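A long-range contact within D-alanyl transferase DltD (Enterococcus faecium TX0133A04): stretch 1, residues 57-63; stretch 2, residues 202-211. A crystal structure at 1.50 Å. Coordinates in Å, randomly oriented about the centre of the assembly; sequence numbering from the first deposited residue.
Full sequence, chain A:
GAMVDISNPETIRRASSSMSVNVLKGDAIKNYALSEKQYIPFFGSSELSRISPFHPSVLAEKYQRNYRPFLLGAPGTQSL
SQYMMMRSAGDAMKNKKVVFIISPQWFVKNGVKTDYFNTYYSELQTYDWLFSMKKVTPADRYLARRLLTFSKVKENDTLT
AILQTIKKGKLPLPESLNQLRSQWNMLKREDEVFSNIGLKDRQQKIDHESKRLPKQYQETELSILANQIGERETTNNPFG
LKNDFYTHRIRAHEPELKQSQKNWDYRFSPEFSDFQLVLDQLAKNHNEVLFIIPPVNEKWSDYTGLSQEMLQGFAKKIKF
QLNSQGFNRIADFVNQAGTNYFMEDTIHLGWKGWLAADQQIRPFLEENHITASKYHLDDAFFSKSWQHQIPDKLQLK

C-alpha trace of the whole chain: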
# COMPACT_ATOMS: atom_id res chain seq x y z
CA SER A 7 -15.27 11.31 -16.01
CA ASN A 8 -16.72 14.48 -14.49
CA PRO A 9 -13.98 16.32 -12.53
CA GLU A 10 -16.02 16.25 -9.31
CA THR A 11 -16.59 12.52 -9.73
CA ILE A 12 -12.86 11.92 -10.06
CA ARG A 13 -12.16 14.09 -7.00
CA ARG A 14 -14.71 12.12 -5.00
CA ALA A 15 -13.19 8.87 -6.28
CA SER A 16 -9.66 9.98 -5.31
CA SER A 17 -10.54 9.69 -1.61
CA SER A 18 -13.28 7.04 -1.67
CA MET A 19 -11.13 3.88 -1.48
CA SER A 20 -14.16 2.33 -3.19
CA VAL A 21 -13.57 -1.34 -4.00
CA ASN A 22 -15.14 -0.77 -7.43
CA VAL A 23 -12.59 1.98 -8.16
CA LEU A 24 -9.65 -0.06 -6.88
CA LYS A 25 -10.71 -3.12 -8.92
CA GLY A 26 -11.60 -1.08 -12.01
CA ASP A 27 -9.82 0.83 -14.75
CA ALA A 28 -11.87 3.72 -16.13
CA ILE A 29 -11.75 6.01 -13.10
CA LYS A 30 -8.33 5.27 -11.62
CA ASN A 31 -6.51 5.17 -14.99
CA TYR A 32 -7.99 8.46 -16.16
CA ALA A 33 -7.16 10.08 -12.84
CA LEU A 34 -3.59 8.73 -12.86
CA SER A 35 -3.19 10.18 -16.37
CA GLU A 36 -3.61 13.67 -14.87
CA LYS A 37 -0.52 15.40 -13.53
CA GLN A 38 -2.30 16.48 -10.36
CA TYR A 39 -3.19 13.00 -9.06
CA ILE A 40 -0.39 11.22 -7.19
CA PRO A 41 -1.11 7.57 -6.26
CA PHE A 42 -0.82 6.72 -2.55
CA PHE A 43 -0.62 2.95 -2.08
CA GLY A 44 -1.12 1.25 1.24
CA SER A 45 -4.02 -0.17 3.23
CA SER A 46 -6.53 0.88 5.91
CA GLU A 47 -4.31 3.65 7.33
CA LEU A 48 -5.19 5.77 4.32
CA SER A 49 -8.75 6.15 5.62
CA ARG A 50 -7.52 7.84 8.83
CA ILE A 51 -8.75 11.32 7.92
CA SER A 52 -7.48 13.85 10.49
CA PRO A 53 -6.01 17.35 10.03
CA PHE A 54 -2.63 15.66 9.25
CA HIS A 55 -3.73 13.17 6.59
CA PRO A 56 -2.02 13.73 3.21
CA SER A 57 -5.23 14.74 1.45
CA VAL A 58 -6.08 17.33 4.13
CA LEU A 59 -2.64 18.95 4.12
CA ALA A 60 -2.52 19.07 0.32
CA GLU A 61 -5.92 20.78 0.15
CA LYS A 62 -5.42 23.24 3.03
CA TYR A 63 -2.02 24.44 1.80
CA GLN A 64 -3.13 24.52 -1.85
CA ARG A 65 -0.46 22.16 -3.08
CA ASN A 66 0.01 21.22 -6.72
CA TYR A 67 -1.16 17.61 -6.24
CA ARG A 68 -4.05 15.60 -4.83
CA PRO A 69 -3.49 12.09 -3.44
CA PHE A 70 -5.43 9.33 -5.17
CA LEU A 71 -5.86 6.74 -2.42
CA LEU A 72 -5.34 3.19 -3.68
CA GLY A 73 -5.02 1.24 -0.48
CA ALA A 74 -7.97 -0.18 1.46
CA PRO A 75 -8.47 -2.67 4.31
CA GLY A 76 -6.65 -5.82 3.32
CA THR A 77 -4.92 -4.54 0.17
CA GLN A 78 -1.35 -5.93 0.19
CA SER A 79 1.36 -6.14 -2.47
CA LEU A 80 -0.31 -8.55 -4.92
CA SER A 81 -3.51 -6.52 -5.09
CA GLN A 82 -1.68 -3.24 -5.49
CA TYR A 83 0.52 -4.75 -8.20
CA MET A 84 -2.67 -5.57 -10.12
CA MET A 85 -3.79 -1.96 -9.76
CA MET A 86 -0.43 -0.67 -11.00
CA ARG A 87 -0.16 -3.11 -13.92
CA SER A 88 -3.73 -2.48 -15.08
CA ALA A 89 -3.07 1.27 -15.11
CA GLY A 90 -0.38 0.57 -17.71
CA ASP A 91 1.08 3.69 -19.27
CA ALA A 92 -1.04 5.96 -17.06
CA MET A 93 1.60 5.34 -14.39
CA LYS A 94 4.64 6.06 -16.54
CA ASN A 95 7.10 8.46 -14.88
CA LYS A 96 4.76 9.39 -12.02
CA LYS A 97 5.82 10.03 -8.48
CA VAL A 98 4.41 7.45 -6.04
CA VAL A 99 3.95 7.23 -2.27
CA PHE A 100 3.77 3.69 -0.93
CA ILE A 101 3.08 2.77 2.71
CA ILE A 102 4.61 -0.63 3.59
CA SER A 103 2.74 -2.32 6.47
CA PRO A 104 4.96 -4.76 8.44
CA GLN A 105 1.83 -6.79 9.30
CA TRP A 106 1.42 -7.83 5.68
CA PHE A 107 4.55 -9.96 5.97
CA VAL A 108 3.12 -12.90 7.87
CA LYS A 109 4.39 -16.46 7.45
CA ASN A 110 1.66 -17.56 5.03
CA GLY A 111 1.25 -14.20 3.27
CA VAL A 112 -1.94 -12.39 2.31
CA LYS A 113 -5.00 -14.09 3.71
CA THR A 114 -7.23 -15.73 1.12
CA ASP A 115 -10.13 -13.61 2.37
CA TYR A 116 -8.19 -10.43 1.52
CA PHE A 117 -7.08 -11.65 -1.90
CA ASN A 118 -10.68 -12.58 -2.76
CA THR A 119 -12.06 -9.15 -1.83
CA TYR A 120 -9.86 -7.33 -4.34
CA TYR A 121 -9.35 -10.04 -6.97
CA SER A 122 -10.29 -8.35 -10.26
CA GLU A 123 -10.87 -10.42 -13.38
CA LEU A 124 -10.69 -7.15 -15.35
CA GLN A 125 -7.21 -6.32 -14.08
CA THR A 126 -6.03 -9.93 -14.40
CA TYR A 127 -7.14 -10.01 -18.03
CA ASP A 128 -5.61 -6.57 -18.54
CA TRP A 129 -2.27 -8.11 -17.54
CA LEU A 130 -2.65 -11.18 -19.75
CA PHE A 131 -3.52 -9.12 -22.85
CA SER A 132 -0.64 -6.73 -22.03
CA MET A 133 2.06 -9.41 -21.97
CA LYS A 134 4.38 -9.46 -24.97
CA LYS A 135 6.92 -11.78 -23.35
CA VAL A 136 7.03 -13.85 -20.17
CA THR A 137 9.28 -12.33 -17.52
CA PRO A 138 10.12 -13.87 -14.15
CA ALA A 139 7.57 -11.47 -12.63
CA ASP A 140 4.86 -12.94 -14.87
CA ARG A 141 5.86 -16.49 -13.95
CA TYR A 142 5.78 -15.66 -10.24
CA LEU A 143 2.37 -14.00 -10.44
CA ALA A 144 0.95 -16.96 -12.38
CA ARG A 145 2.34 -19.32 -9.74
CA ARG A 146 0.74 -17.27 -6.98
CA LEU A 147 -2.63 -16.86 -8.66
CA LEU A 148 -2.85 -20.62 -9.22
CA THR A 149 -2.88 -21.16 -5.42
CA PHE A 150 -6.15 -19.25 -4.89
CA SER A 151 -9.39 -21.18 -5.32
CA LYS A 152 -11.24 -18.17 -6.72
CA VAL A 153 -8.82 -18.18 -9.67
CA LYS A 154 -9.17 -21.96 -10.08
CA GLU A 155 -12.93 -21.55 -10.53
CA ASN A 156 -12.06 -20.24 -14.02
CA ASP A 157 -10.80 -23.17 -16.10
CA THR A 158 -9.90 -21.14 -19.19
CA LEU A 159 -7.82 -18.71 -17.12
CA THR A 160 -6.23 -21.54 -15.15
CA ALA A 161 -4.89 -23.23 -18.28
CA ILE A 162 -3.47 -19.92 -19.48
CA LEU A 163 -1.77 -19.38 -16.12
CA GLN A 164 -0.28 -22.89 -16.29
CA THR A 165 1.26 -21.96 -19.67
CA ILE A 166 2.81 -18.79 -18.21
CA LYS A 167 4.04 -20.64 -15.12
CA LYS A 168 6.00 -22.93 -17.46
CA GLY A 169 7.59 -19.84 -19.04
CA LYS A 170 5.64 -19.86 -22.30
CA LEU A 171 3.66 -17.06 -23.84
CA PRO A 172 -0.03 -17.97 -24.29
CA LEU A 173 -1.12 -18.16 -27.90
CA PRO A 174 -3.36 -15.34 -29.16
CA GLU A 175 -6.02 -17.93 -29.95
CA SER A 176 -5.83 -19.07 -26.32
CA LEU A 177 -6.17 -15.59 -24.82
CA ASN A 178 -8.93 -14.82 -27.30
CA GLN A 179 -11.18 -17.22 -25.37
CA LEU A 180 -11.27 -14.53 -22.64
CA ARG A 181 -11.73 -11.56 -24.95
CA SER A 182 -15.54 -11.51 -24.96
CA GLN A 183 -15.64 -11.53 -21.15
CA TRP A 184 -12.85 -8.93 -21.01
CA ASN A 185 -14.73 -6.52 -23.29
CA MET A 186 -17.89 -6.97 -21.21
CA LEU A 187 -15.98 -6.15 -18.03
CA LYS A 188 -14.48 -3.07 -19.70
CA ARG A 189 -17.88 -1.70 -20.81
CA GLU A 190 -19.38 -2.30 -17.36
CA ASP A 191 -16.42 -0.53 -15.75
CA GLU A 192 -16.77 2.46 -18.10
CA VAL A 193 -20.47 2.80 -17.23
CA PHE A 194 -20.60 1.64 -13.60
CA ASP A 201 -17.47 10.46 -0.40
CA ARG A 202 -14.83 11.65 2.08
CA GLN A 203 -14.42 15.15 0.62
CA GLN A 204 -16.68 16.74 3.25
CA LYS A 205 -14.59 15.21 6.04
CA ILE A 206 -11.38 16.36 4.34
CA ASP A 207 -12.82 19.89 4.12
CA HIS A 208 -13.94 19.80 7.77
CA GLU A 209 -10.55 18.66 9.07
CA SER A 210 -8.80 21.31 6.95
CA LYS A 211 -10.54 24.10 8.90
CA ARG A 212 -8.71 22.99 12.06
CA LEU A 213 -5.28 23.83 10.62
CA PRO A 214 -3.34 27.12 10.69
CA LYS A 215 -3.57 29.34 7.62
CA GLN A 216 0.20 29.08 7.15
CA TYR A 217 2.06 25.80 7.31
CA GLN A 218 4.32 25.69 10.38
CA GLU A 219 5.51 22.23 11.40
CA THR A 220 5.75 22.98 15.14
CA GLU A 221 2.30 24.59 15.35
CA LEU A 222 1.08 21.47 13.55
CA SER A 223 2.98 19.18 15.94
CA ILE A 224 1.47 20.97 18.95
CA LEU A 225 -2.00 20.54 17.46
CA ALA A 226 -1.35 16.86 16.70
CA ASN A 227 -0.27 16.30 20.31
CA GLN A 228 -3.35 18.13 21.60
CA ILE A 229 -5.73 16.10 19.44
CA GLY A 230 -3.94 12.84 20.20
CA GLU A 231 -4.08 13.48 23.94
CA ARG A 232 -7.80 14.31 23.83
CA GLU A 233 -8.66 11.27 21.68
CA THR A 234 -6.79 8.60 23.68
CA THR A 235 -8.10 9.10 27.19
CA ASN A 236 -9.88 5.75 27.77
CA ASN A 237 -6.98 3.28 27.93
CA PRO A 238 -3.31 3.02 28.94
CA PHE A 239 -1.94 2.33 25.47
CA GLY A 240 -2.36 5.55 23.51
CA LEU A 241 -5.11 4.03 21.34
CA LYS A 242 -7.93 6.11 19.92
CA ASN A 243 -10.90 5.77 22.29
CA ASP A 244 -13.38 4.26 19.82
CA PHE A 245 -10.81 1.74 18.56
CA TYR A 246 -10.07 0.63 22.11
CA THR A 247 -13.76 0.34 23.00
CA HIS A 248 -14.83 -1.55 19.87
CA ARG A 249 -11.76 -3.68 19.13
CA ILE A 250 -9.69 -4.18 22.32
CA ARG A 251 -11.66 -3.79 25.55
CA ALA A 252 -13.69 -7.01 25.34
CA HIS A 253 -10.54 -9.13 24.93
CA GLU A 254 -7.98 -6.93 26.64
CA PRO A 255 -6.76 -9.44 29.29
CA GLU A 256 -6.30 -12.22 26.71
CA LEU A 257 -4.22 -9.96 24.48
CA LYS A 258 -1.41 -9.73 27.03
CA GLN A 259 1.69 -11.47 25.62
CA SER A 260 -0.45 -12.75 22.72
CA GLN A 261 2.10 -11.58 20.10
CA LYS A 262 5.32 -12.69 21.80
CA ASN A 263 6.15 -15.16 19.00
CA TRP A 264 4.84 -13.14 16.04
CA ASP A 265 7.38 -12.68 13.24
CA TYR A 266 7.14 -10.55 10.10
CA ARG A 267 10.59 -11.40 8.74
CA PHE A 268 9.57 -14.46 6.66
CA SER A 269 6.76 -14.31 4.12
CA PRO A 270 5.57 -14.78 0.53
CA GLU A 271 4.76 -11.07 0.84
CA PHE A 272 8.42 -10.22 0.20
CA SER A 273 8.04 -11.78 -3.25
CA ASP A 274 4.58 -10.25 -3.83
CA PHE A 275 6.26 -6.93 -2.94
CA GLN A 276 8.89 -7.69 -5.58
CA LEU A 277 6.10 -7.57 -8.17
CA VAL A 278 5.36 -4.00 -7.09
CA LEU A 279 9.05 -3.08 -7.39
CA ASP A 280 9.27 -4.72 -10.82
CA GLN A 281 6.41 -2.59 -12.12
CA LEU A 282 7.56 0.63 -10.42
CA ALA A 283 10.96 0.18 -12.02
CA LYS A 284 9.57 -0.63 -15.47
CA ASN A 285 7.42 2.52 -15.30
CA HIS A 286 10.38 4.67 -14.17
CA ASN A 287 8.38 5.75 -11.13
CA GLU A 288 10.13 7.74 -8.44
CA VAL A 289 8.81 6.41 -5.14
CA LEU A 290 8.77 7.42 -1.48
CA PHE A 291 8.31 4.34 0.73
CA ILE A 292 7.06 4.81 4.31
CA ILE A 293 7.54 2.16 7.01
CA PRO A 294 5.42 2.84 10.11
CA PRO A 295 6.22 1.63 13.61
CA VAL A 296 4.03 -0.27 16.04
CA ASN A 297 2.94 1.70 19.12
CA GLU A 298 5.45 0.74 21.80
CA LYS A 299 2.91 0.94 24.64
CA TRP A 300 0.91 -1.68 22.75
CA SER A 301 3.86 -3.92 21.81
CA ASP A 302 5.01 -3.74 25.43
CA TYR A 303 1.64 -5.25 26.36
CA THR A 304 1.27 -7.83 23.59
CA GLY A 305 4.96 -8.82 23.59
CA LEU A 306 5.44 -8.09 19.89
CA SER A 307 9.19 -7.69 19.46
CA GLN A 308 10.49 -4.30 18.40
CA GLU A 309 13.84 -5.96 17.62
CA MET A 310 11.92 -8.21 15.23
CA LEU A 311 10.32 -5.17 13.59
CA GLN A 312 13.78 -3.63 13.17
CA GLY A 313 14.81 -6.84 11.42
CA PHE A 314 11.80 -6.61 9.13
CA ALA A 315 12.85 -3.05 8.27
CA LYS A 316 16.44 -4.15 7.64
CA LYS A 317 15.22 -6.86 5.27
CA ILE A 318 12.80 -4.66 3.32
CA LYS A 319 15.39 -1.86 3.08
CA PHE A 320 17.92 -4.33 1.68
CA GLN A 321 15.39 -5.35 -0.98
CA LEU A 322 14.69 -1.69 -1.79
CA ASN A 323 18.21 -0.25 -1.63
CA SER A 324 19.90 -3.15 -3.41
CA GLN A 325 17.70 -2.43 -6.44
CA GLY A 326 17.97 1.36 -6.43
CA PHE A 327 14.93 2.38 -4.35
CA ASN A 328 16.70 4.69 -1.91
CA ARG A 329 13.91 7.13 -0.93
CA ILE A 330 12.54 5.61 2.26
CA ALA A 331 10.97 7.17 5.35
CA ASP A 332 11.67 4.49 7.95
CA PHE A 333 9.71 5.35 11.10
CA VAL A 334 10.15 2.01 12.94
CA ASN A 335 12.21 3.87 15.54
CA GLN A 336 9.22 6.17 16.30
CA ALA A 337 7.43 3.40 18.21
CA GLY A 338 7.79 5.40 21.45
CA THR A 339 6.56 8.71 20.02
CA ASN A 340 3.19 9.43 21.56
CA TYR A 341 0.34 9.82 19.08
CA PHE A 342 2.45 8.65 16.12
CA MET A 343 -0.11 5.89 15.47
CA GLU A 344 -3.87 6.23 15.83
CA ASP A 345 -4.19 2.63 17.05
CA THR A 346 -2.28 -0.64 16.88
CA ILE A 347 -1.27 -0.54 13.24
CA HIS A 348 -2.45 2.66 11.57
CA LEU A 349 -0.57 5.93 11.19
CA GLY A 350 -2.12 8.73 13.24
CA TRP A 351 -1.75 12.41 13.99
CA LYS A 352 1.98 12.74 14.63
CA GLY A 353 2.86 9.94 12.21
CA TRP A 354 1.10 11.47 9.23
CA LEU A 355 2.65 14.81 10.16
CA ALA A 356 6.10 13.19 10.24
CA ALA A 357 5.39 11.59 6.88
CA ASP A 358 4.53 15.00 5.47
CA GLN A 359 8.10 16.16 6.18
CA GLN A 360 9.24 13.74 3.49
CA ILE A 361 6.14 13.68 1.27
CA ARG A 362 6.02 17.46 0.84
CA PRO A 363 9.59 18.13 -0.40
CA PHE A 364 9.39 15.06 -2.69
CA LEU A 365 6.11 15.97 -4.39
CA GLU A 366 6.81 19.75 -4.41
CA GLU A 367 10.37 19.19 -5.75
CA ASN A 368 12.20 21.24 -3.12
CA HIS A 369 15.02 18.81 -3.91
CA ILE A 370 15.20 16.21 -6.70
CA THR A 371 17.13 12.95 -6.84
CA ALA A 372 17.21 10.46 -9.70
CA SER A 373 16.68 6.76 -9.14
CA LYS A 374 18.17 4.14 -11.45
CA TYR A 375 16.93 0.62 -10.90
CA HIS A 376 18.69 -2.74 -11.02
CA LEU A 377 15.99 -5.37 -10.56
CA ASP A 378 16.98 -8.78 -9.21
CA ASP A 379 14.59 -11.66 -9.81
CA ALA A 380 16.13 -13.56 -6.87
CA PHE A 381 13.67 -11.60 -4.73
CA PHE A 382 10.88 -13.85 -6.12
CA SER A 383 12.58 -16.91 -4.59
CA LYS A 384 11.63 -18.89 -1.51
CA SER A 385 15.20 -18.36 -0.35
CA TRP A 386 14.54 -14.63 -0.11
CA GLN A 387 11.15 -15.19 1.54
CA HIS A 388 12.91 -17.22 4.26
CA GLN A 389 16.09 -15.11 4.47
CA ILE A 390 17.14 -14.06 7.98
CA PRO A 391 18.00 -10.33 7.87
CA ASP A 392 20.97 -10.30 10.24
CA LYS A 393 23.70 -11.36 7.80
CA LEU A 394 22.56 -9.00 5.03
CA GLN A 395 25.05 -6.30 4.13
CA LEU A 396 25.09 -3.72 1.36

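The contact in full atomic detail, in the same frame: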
# COMPACT_ATOMS: atom_id res chain seq x y z
N SER A 57 -4.26 14.03 2.28
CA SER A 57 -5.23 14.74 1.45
C SER A 57 -5.65 16.05 2.09
O SER A 57 -5.92 17.03 1.38
CB SER A 57 -6.46 13.86 1.23
OG SER A 57 -6.12 12.64 0.58
N VAL A 58 -5.70 16.10 3.43
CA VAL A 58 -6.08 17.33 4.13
C VAL A 58 -4.98 18.38 4.01
O VAL A 58 -5.24 19.54 3.68
CB VAL A 58 -6.44 17.04 5.60
CG1 VAL A 58 -6.86 18.37 6.28
CG2 VAL A 58 -7.52 15.99 5.72
N LEU A 59 -3.73 17.98 4.25
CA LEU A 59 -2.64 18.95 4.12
C LEU A 59 -2.54 19.49 2.70
O LEU A 59 -2.34 20.69 2.49
CB LEU A 59 -1.33 18.31 4.56
CG LEU A 59 -1.26 17.93 6.04
CD1 LEU A 59 0.02 17.16 6.29
CD2 LEU A 59 -1.34 19.15 6.94
N ALA A 60 -2.65 18.61 1.70
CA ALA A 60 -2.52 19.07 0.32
C ALA A 60 -3.59 20.10 -0.02
O ALA A 60 -3.32 21.09 -0.70
CB ALA A 60 -2.59 17.88 -0.63
N GLU A 61 -4.82 19.87 0.45
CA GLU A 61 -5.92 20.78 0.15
C GLU A 61 -5.77 22.09 0.91
O GLU A 61 -5.88 23.17 0.32
CB GLU A 61 -7.24 20.10 0.50
CG GLU A 61 -8.46 21.02 0.45
CD GLU A 61 -9.76 20.26 0.64
OE1 GLU A 61 -10.03 19.32 -0.15
OE2 GLU A 61 -10.52 20.60 1.57
N LYS A 62 -5.50 22.03 2.22
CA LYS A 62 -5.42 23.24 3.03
C LYS A 62 -4.34 24.18 2.52
O LYS A 62 -4.52 25.41 2.48
CB LYS A 62 -5.12 22.86 4.48
CG LYS A 62 -4.96 24.04 5.44
CD LYS A 62 -6.17 24.95 5.42
CE LYS A 62 -6.06 26.02 6.51
NZ LYS A 62 -7.27 26.90 6.53
N TYR A 63 -3.18 23.64 2.19
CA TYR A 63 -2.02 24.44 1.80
C TYR A 63 -1.91 24.56 0.29
O TYR A 63 -0.87 24.99 -0.22
CB TYR A 63 -0.78 23.90 2.51
CG TYR A 63 -1.00 23.98 4.01
CD1 TYR A 63 -1.18 25.22 4.62
CD2 TYR A 63 -1.10 22.84 4.79
CE1 TYR A 63 -1.42 25.31 5.97
CE2 TYR A 63 -1.33 22.94 6.16
CZ TYR A 63 -1.50 24.18 6.73
OH TYR A 63 -1.74 24.30 8.09
N ARG A 202 -15.54 11.13 0.92
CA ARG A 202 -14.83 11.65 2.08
C ARG A 202 -14.43 13.11 1.93
O ARG A 202 -13.73 13.64 2.79
CB ARG A 202 -13.59 10.80 2.37
CG ARG A 202 -13.92 9.38 2.75
CD ARG A 202 -12.74 8.72 3.44
NE ARG A 202 -13.09 7.39 3.93
CZ ARG A 202 -13.12 6.30 3.17
NH1 ARG A 202 -12.84 6.39 1.88
NH2 ARG A 202 -13.44 5.13 3.69
N GLN A 203 -14.86 13.78 0.85
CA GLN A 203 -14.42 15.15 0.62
C GLN A 203 -14.95 16.10 1.69
O GLN A 203 -14.28 17.08 2.04
CB GLN A 203 -14.86 15.63 -0.76
CG GLN A 203 -14.21 14.87 -1.91
CD GLN A 203 -12.68 14.98 -1.92
OE1 GLN A 203 -11.98 13.98 -2.16
NE2 GLN A 203 -12.17 16.18 -1.68
N GLN A 204 -16.15 15.85 2.22
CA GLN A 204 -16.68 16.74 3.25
C GLN A 204 -15.88 16.60 4.54
O GLN A 204 -15.65 17.59 5.24
CB GLN A 204 -18.16 16.47 3.49
CG GLN A 204 -18.80 17.44 4.48
CD GLN A 204 -18.68 18.89 4.05
OE1 GLN A 204 -18.82 19.22 2.87
NE2 GLN A 204 -18.41 19.78 5.01
N LYS A 205 -15.43 15.38 4.86
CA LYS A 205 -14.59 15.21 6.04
C LYS A 205 -13.23 15.85 5.84
O LYS A 205 -12.70 16.50 6.75
CB LYS A 205 -14.45 13.72 6.37
CG LYS A 205 -13.78 13.52 7.71
CD LYS A 205 -13.71 12.07 8.11
CE LYS A 205 -12.99 11.93 9.45
NZ LYS A 205 -12.65 10.52 9.77
N ILE A 206 -12.64 15.69 4.65
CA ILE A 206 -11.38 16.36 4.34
C ILE A 206 -11.52 17.87 4.50
O ILE A 206 -10.65 18.53 5.08
CB ILE A 206 -10.91 15.96 2.92
CG1 ILE A 206 -10.59 14.46 2.90
CG2 ILE A 206 -9.71 16.77 2.47
CD1 ILE A 206 -10.29 13.86 1.52
N ASP A 207 -12.61 18.45 3.98
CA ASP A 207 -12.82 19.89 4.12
C ASP A 207 -12.97 20.28 5.59
O ASP A 207 -12.40 21.28 6.04
CB ASP A 207 -14.07 20.33 3.35
CG ASP A 207 -13.94 20.12 1.85
OD1 ASP A 207 -12.88 19.64 1.40
OD2 ASP A 207 -14.90 20.45 1.13
N HIS A 208 -13.76 19.52 6.35
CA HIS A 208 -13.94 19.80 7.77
C HIS A 208 -12.60 19.81 8.50
O HIS A 208 -12.27 20.77 9.21
CB HIS A 208 -14.89 18.77 8.38
CG HIS A 208 -15.13 18.97 9.84
ND1 HIS A 208 -15.03 17.94 10.76
CD2 HIS A 208 -15.45 20.07 10.55
CE1 HIS A 208 -15.29 18.41 11.97
NE2 HIS A 208 -15.55 19.70 11.87
N GLU A 209 -11.82 18.74 8.36
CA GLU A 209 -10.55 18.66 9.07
C GLU A 209 -9.61 19.79 8.64
O GLU A 209 -8.81 20.26 9.45
CB GLU A 209 -9.91 17.29 8.85
CG GLU A 209 -10.76 16.11 9.31
CD GLU A 209 -10.96 16.05 10.82
OE1 GLU A 209 -10.23 16.73 11.55
OE2 GLU A 209 -11.87 15.31 11.27
N SER A 210 -9.71 20.25 7.40
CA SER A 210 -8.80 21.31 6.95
C SER A 210 -9.01 22.59 7.74
O SER A 210 -8.05 23.33 7.98
CB SER A 210 -8.97 21.57 5.45
OG SER A 210 -10.15 22.31 5.22
N LYS A 211 -10.25 22.87 8.16
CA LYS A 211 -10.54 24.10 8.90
C LYS A 211 -9.85 24.15 10.26
O LYS A 211 -9.78 25.22 10.87
CB LYS A 211 -12.05 24.23 9.11
CG LYS A 211 -12.85 24.39 7.83
CD LYS A 211 -14.34 24.48 8.14
CE LYS A 211 -15.17 24.65 6.88
NZ LYS A 211 -16.63 24.66 7.18
O HOH W 1 -9.89 25.31 5.42

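Two helical segments, far apart in sequence, pack against each other here. Their axes approach to 9.0 Å, and their N-to-C directions differ by 66°. The backbones come nearest at two points: V58 CA lies 5.4 Å from I206 CA, and K62 CA lies 5.5 Å from S210 CA. No clear direct hydrogen bond joins the stretches, which together bury 400 Å².

V58 loses the most surface to the contact. Its CB points sideways, yet both methyls reach the second helix. V58 CG2 lies 4.0 Å from I206 CG2, an apolar contact. V58 CG1 packs on the helix backbone, 3.6 Å from S210 CA and 3.9 Å from E209 C. I206 points toward the first helix and also meets S57, with I206 CD1 3.8 Å from S57 CB. These carbon surfaces fit together without directional bonds.

E61 covers nearly as much area. Its side chain sits as a knob among Q203, I206, D207 and S210. E61 OE1 rests 3.7 Å from I206 CG2. E61 OE2 comes within 2.6 Å of D207 OD1. Two carboxylates would repel at that distance if both were charged, so one of them probably holds a proton and donates it. The geometry does not say which.

S210 is another large contributor. It points toward the first helix; S210 CB lies 3.9 Å from V58 CG1 and 4.2 Å from K62 CB. The S210 hydroxyl turns back on its own helix, where S210 OG donates a hydrogen bond to D207 O at 2.6 Å. The aliphatic part of K62 packs on S210, with K62 CD 3.6 Å from S210 O. A water bridges the polar ends: it accepts from K62 NZ at 3.3 Å and donates to S210 OG at 3.0 Å.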